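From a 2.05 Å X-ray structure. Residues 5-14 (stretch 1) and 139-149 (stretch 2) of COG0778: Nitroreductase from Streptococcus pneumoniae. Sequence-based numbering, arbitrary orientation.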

ATOM      1  N   LYS A   5      -2.178  -6.263  19.679  1.00 41.25           N
ATOM      2  CA  LYS A   5      -3.557  -6.219  19.156  1.00 39.48           C
ATOM      3  C   LYS A   5      -3.605  -6.005  17.645  1.00 37.02           C
ATOM      4  O   LYS A   5      -4.558  -6.428  16.992  1.00 36.32           O
ATOM      5  N   PHE A   6      -2.587  -5.344  17.097  1.00 34.02           N
ATOM      6  CA  PHE A   6      -2.502  -5.193  15.642  1.00 30.76           C
ATOM      7  C   PHE A   6      -2.133  -6.525  14.972  1.00 29.66           C
ATOM      8  O   PHE A   6      -2.636  -6.839  13.908  1.00 28.28           O
ATOM      9  N   LEU A   7      -1.267  -7.305  15.616  1.00 29.37           N
ATOM     10  CA  LEU A   7      -0.964  -8.653  15.173  1.00 28.97           C
ATOM     11  C   LEU A   7      -2.253  -9.485  15.071  1.00 28.90           C
ATOM     12  O   LEU A   7      -2.437 -10.249  14.111  1.00 28.47           O
ATOM     13  N   GLU A   8      -3.130  -9.336  16.067  1.00 28.62           N
ATOM     14  CA  GLU A   8      -4.407 -10.048  16.116  1.00 29.15           C
ATOM     15  C   GLU A   8      -5.321  -9.656  14.932  1.00 27.39           C
ATOM     16  O   GLU A   8      -5.943 -10.530  14.321  1.00 26.25           O
ATOM     17  N   LEU A   9      -5.376  -8.352  14.601  1.00 25.24           N
ATOM     18  CA  LEU A   9      -6.103  -7.886  13.410  1.00 23.40           C
ATOM     19  C   LEU A   9      -5.579  -8.571  12.151  1.00 22.77           C
ATOM     20  O   LEU A   9      -6.342  -9.078  11.337  1.00 21.56           O
ATOM     21  N   ASN A  10      -4.263  -8.565  11.993  1.00 22.32           N
ATOM     22  CA  ASN A  10      -3.611  -9.123  10.812  1.00 22.69           C
ATOM     23  C   ASN A  10      -3.844 -10.606  10.644  1.00 23.56           C
ATOM     24  O   ASN A  10      -4.031 -11.085   9.542  1.00 23.53           O
ATOM     25  N   LYS A  11      -3.862 -11.328  11.758  1.00 25.52           N
ATOM     26  CA  LYS A  11      -4.063 -12.773  11.711  1.00 27.25           C
ATOM     27  C   LYS A  11      -5.493 -13.121  11.319  1.00 27.03           C
ATOM     28  O   LYS A  11      -5.754 -14.214  10.833  1.00 27.72           O
ATOM     29  N   LYS A  12      -6.419 -12.186  11.485  1.00 26.71           N
ATOM     30  CA  LYS A  12      -7.745 -12.463  10.970  1.00 26.77           C
ATOM     31  C   LYS A  12      -8.102 -11.924   9.587  1.00 25.80           C
ATOM     32  O   LYS A  12      -9.195 -12.196   9.118  1.00 24.88           O
ATOM     33  N   ARG A  13      -7.200 -11.184   8.938  1.00 24.43           N
ATOM     34  CA  ARG A  13      -7.417 -10.787   7.549  1.00 23.47           C
ATOM     35  C   ARG A  13      -7.049 -11.981   6.657  1.00 23.62           C
ATOM     36  O   ARG A  13      -5.961 -12.516   6.761  1.00 23.39           O
ATOM     37  N   HIS A  14      -7.960 -12.401   5.794  1.00 23.68           N
ATOM     38  CA  HIS A  14      -7.664 -13.462   4.841  1.00 24.37           C
ATOM     39  C   HIS A  14      -8.149 -13.024   3.463  1.00 23.55           C
ATOM     40  O   HIS A  14      -9.010 -12.152   3.356  1.00 23.46           O
ATOM     41  N   ALA A 139      -5.225   0.776   0.024  1.00 11.68           N
ATOM     42  CA  ALA A 139      -5.916  -0.479  -0.116  1.00 12.79           C
ATOM     43  C   ALA A 139      -5.712  -1.341   1.136  1.00 12.67           C
ATOM     44  O   ALA A 139      -6.654  -1.937   1.633  1.00 12.81           O
HETATM   45  N   MSE A 140      -4.472  -1.406   1.619  1.00 13.33           N
HETATM   46  CA  MSE A 140      -4.119  -2.088   2.885  1.00 13.80           C
HETATM   47  C   MSE A 140      -4.927  -1.589   4.111  1.00 13.76           C
HETATM   48  O   MSE A 140      -5.470  -2.391   4.888  1.00 12.28           O
ATOM     49  N   ASN A 141      -5.021  -0.273   4.244  1.00 13.01           N
ATOM     50  CA  ASN A 141      -5.718   0.342   5.386  1.00 13.65           C
ATOM     51  C   ASN A 141      -7.216  -0.029   5.309  1.00 13.00           C
ATOM     52  O   ASN A 141      -7.835  -0.366   6.324  1.00 11.83           O
ATOM     53  N   LEU A 142      -7.742  -0.042   4.082  1.00 12.77           N
ATOM     54  CA  LEU A 142      -9.160  -0.392   3.820  1.00 13.44           C
ATOM     55  C   LEU A 142      -9.509  -1.838   4.192  1.00 12.61           C
ATOM     56  O   LEU A 142     -10.525  -2.084   4.856  1.00 12.00           O
ATOM     57  N   VAL A 143      -8.685  -2.793   3.757  1.00 12.83           N
ATOM     58  CA  VAL A 143      -8.982  -4.184   4.094  1.00 12.92           C
ATOM     59  C   VAL A 143      -8.875  -4.459   5.602  1.00 13.56           C
ATOM     60  O   VAL A 143      -9.642  -5.287   6.165  1.00 13.15           O
ATOM     61  N   LEU A 144      -7.929  -3.770   6.252  1.00 12.37           N
ATOM     62  CA  LEU A 144      -7.784  -3.868   7.709  1.00 13.39           C
ATOM     63  C   LEU A 144      -8.971  -3.261   8.427  1.00 13.24           C
ATOM     64  O   LEU A 144      -9.490  -3.857   9.392  1.00 13.47           O
ATOM     65  N   ALA A 145      -9.420  -2.100   7.941  1.00 12.65           N
ATOM     66  CA  ALA A 145     -10.605  -1.471   8.513  1.00 13.47           C
ATOM     67  C   ALA A 145     -11.855  -2.367   8.379  1.00 12.87           C
ATOM     68  O   ALA A 145     -12.644  -2.470   9.304  1.00 14.38           O
ATOM     69  N   LEU A 146     -12.020  -3.021   7.235  1.00 13.44           N
ATOM     70  CA  LEU A 146     -13.119  -3.979   7.009  1.00 13.41           C
ATOM     71  C   LEU A 146     -13.026  -5.160   7.970  1.00 14.61           C
ATOM     72  O   LEU A 146     -14.036  -5.566   8.617  1.00 14.14           O
ATOM     73  N   THR A 147     -11.806  -5.700   8.061  1.00 15.16           N
ATOM     74  CA  THR A 147     -11.483  -6.814   8.939  1.00 15.66           C
ATOM     75  C   THR A 147     -11.828  -6.454  10.366  1.00 17.03           C
ATOM     76  O   THR A 147     -12.462  -7.241  11.055  1.00 16.33           O
ATOM     77  N   ASP A 148     -11.387  -5.277  10.812  1.00 17.61           N
ATOM     78  CA  ASP A 148     -11.756  -4.780  12.142  1.00 19.52           C
ATOM     79  C   ASP A 148     -13.263  -4.745  12.437  1.00 20.16           C
ATOM     80  O   ASP A 148     -13.670  -4.815  13.586  1.00 20.24           O
ATOM     81  N   GLN A 149     -14.081  -4.588  11.403  1.00 20.48           N
ATOM     82  CA  GLN A 149     -15.503  -4.620  11.589  1.00 21.10           C
ATOM     83  C   GLN A 149     -16.078  -6.000  11.383  1.00 19.98           C
ATOM     84  O   GLN A 149     -17.281  -6.143  11.380  1.00 20.53           O
TER

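The two helices cross almost at right angles, 93° between their N-to-C directions, yet no direct hydrogen bond joins the stretches. Their axes come no closer than 9.5 Å, and the 420 Å² buried between them is covered mainly by four residues: Leu 9, Arg 13, Leu 144 and Thr 147.

Leu 9 leaves its helix sideways, but its branched end turns inward, with chi1 at -134°, between the usual wells. Its CD2 lies 3.5 Å from Thr 147 CG2, 3.8 Å from Leu 144 O and 3.6 Å from Asp 148 N. These two backbone atoms are already paired, Asp 148 N donating to Leu 144 O at 2.8 Å, so an apolar side chain can rest against them without leaving either unpaired. The other methyl, Leu 9 CD1, packs 4.1 Å from Leu 144 CD2.

Leu 144, rotamer m,t, spreads its two methyls among several neighbors. Its CD1 meets the edge of the ring of Phe 6 (t), 4.0 Å from Phe 6 CE1, while its CD2 also approaches Asn 10 ND2 at 4.1 Å. Asn 10 begins by pointing away, but its amide turns back; ND2 makes a weak hydrogen bond to Phe 6 O at 3.4 Å, and both polar ends of the amide also find partners elsewhere in the structure.

Thr 147 points toward stretch 1 in the m rotamer. Its hydroxyl donates to the backbone, OG1 to Val 143 O at 2.7 Å, a common way for threonine to satisfy its polar group inside a helix. With that proton engaged, the residue can sit among carbon atoms: CG2 touches Lys 12 CG at 3.8 Å, and OG1 lies 3.5 Å from Arg 13 CG.

Arg 13 points toward the second helix with chi1 t and contributes its aliphatic portion. Its CD lies 3.9 Å from Val 143 CG2 and 3.9 Å from CE of Met 140, a selenomethionine. NH2 is hydrogen-bonded elsewhere in the structure. Flavin mononucleotide is also in contact, though its atoms are not among the coordinates here.

At the more open margin, a water supplies the polar link. Lys 12 NZ donates to water 1 at 2.7 Å, and the water donates weakly to Asp 148 OD2 at 3.3 Å. Lysine suits this position: its stem packs on Thr 147 while its ammonium reaches solvent and forms a long salt bridge, NZ to Glu 8 OE1 at 3.9 Å.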

ATOM      1  CB  LYS A   5      -4.387  -5.142  19.861  1.00 39.84           C
ATOM      2  CG  LYS A   5      -5.855  -5.527  20.054  1.00 41.28           C
ATOM      3  CD  LYS A   5      -6.643  -4.497  20.874  1.00 41.24           C
ATOM      4  CE  LYS A   5      -6.385  -4.611  22.378  1.00 44.73           C
ATOM      5  NZ  LYS A   5      -7.307  -3.722  23.177  1.00 44.84           N
ATOM      6  CB  PHE A   6      -1.555  -4.045  15.253  1.00 29.12           C
ATOM      7  CG  PHE A   6      -1.452  -3.812  13.774  1.00 26.09           C
ATOM      8  CD1 PHE A   6      -2.558  -3.380  13.042  1.00 24.36           C
ATOM      9  CD2 PHE A   6      -0.252  -4.011  13.114  1.00 21.03           C
ATOM     10  CE1 PHE A   6      -2.453  -3.158  11.678  1.00 22.12           C
ATOM     11  CE2 PHE A   6      -0.130  -3.795  11.757  1.00 19.42           C
ATOM     12  CZ  PHE A   6      -1.239  -3.387  11.021  1.00 22.54           C
ATOM     13  CB  LEU A   7       0.029  -9.323  16.137  1.00 28.66           C
ATOM     14  CG  LEU A   7       0.358 -10.806  15.939  1.00 28.41           C
ATOM     15  CD1 LEU A   7       0.811 -11.154  14.501  1.00 28.61           C
ATOM     16  CD2 LEU A   7       1.433 -11.230  16.955  1.00 30.65           C
ATOM     17  CB  GLU A   8      -5.104  -9.795  17.458  1.00 29.29           C
ATOM     18  CG  GLU A   8      -6.219 -10.795  17.783  1.00 33.48           C
ATOM     19  CD  GLU A   8      -7.253 -10.285  18.807  1.00 33.90           C
ATOM     20  OE1 GLU A   8      -8.342 -10.932  18.907  1.00 38.51           O
ATOM     21  OE2 GLU A   8      -6.988  -9.252  19.496  1.00 39.15           O
ATOM     22  CB  LEU A   9      -5.943  -6.370  13.244  1.00 23.69           C
ATOM     23  CG  LEU A   9      -7.155  -5.488  12.924  1.00 23.00           C
ATOM     24  CD1 LEU A   9      -6.761  -4.185  12.237  1.00 18.95           C
ATOM     25  CD2 LEU A   9      -8.225  -6.213  12.140  1.00 19.14           C
ATOM     26  CB  ASN A  10      -2.116  -8.826  10.832  1.00 21.53           C
ATOM     27  CG  ASN A  10      -1.766  -7.597  10.007  1.00 22.14           C
ATOM     28  OD1 ASN A  10      -1.561  -7.670   8.785  1.00 20.78           O
ATOM     29  ND2 ASN A  10      -1.731  -6.467  10.661  1.00 20.73           N
ATOM     30  CB  LYS A  11      -3.658 -13.436  13.029  1.00 27.98           C
ATOM     31  CG  LYS A  11      -2.167 -13.760  13.141  1.00 30.35           C
ATOM     32  CD  LYS A  11      -1.962 -14.918  14.134  1.00 35.87           C
ATOM     33  CE  LYS A  11      -0.840 -14.662  15.139  1.00 37.61           C
ATOM     34  NZ  LYS A  11      -1.331 -14.955  16.527  1.00 40.29           N
ATOM     35  CB  LYS A  12      -8.835 -12.183  11.997  1.00 27.65           C
ATOM     36  CG  LYS A  12      -8.845 -10.840  12.567  1.00 30.54           C
ATOM     37  CD  LYS A  12      -9.414 -10.956  13.998  1.00 34.62           C
ATOM     38  CE  LYS A  12     -10.288  -9.769  14.311  1.00 35.86           C
ATOM     39  NZ  LYS A  12     -10.214  -9.511  15.759  1.00 40.76           N
ATOM     40  CB  ARG A  13      -6.595  -9.549   7.173  1.00 22.71           C
ATOM     41  CG  ARG A  13      -6.930  -9.001   5.779  1.00 22.77           C
ATOM     42  CD  ARG A  13      -5.723  -8.590   4.965  1.00 21.97           C
ATOM     43  NE  ARG A  13      -4.559  -9.475   5.096  1.00 20.43           N
ATOM     44  CZ  ARG A  13      -4.280 -10.517   4.319  1.00 21.06           C
ATOM     45  NH1 ARG A  13      -5.083 -10.874   3.330  1.00 19.39           N
ATOM     46  NH2 ARG A  13      -3.168 -11.213   4.531  1.00 20.37           N
ATOM     47  CB  HIS A  14      -8.330 -14.788   5.273  1.00 24.43           C
ATOM     48  CG  HIS A  14      -7.790 -15.340   6.566  1.00 28.26           C
ATOM     49  ND1 HIS A  14      -8.493 -15.295   7.755  1.00 30.26           N
ATOM     50  CD2 HIS A  14      -6.608 -15.945   6.854  1.00 31.31           C
ATOM     51  CE1 HIS A  14      -7.765 -15.837   8.719  1.00 30.87           C
ATOM     52  NE2 HIS A  14      -6.617 -16.240   8.200  1.00 31.39           N
ATOM     53  CB  ALA A 139      -5.452  -1.214  -1.339  1.00 11.60           C
HETATM   54  CB  MSE A 140      -2.631  -1.917   3.181  1.00 13.41           C
HETATM   55  CG  MSE A 140      -2.155  -2.620   4.472  1.00 16.83           C
HETATM   56 SE   MSE A 140      -1.895  -4.528   4.096  0.80 23.00          SE
HETATM   57  CE  MSE A 140      -3.544  -5.312   4.761  1.00 17.05           C
ATOM     58  CB  ASN A 141      -5.500   1.870   5.395  1.00 12.83           C
ATOM     59  CG  ASN A 141      -5.380   2.447   6.816  1.00 16.80           C
ATOM     60  OD1 ASN A 141      -5.036   1.741   7.764  1.00 20.98           O
ATOM     61  ND2 ASN A 141      -5.647   3.734   6.957  1.00 17.90           N
ATOM     62  CB  LEU A 142      -9.502  -0.160   2.351  1.00 13.37           C
ATOM     63  CG  LEU A 142     -10.890  -0.640   1.896  1.00 15.31           C
ATOM     64  CD1 LEU A 142     -11.979   0.057   2.730  1.00 14.69           C
ATOM     65  CD2 LEU A 142     -11.079  -0.403   0.379  1.00 15.53           C
ATOM     66  CB  VAL A 143      -8.214  -5.227   3.233  1.00 14.23           C
ATOM     67  CG1 VAL A 143      -8.555  -5.075   1.750  1.00 12.23           C
ATOM     68  CG2 VAL A 143      -6.745  -5.180   3.467  1.00 14.31           C
ATOM     69  CB  LEU A 144      -6.475  -3.223   8.202  1.00 13.43           C
ATOM     70  CG  LEU A 144      -5.215  -4.000   7.811  1.00 13.70           C
ATOM     71  CD1 LEU A 144      -3.980  -3.083   8.032  1.00 15.91           C
ATOM     72  CD2 LEU A 144      -5.125  -5.277   8.614  1.00 12.64           C
ATOM     73  CB  ALA A 145     -10.839  -0.037   7.933  1.00 11.69           C
ATOM     74  CB  LEU A 146     -13.085  -4.487   5.552  1.00 12.94           C
ATOM     75  CG  LEU A 146     -13.552  -3.446   4.507  1.00 14.07           C
ATOM     76  CD1 LEU A 146     -13.304  -3.883   3.047  1.00 13.22           C
ATOM     77  CD2 LEU A 146     -15.017  -3.049   4.722  1.00 11.97           C
ATOM     78  CB  THR A 147      -9.989  -7.203   8.863  1.00 15.62           C
ATOM     79  OG1 THR A 147      -9.655  -7.601   7.523  1.00 15.12           O
ATOM     80  CG2 THR A 147      -9.671  -8.357   9.843  1.00 15.69           C
ATOM     81  CB  ASP A 148     -11.200  -3.374  12.378  1.00 19.59           C
ATOM     82  CG  ASP A 148     -11.207  -2.993  13.856  1.00 22.13           C
ATOM     83  OD1 ASP A 148     -11.859  -1.987  14.211  1.00 24.96           O
ATOM     84  OD2 ASP A 148     -10.579  -3.727  14.651  1.00 25.17           O
ATOM     85  CB  GLN A 149     -16.199  -3.691  10.625  1.00 21.14           C
ATOM     86  CG  GLN A 149     -15.799  -2.252  10.700  1.00 25.48           C
ATOM     87  CD  GLN A 149     -16.808  -1.388   9.956  1.00 31.34           C
ATOM     88  OE1 GLN A 149     -18.008  -1.673  10.008  1.00 34.89           O
ATOM     89  NE2 GLN A 149     -16.342  -0.327   9.284  1.00 30.62           N
TER
HETATM   90  O   HOH W   1     -10.924  -6.935  15.540  1.00 47.52           O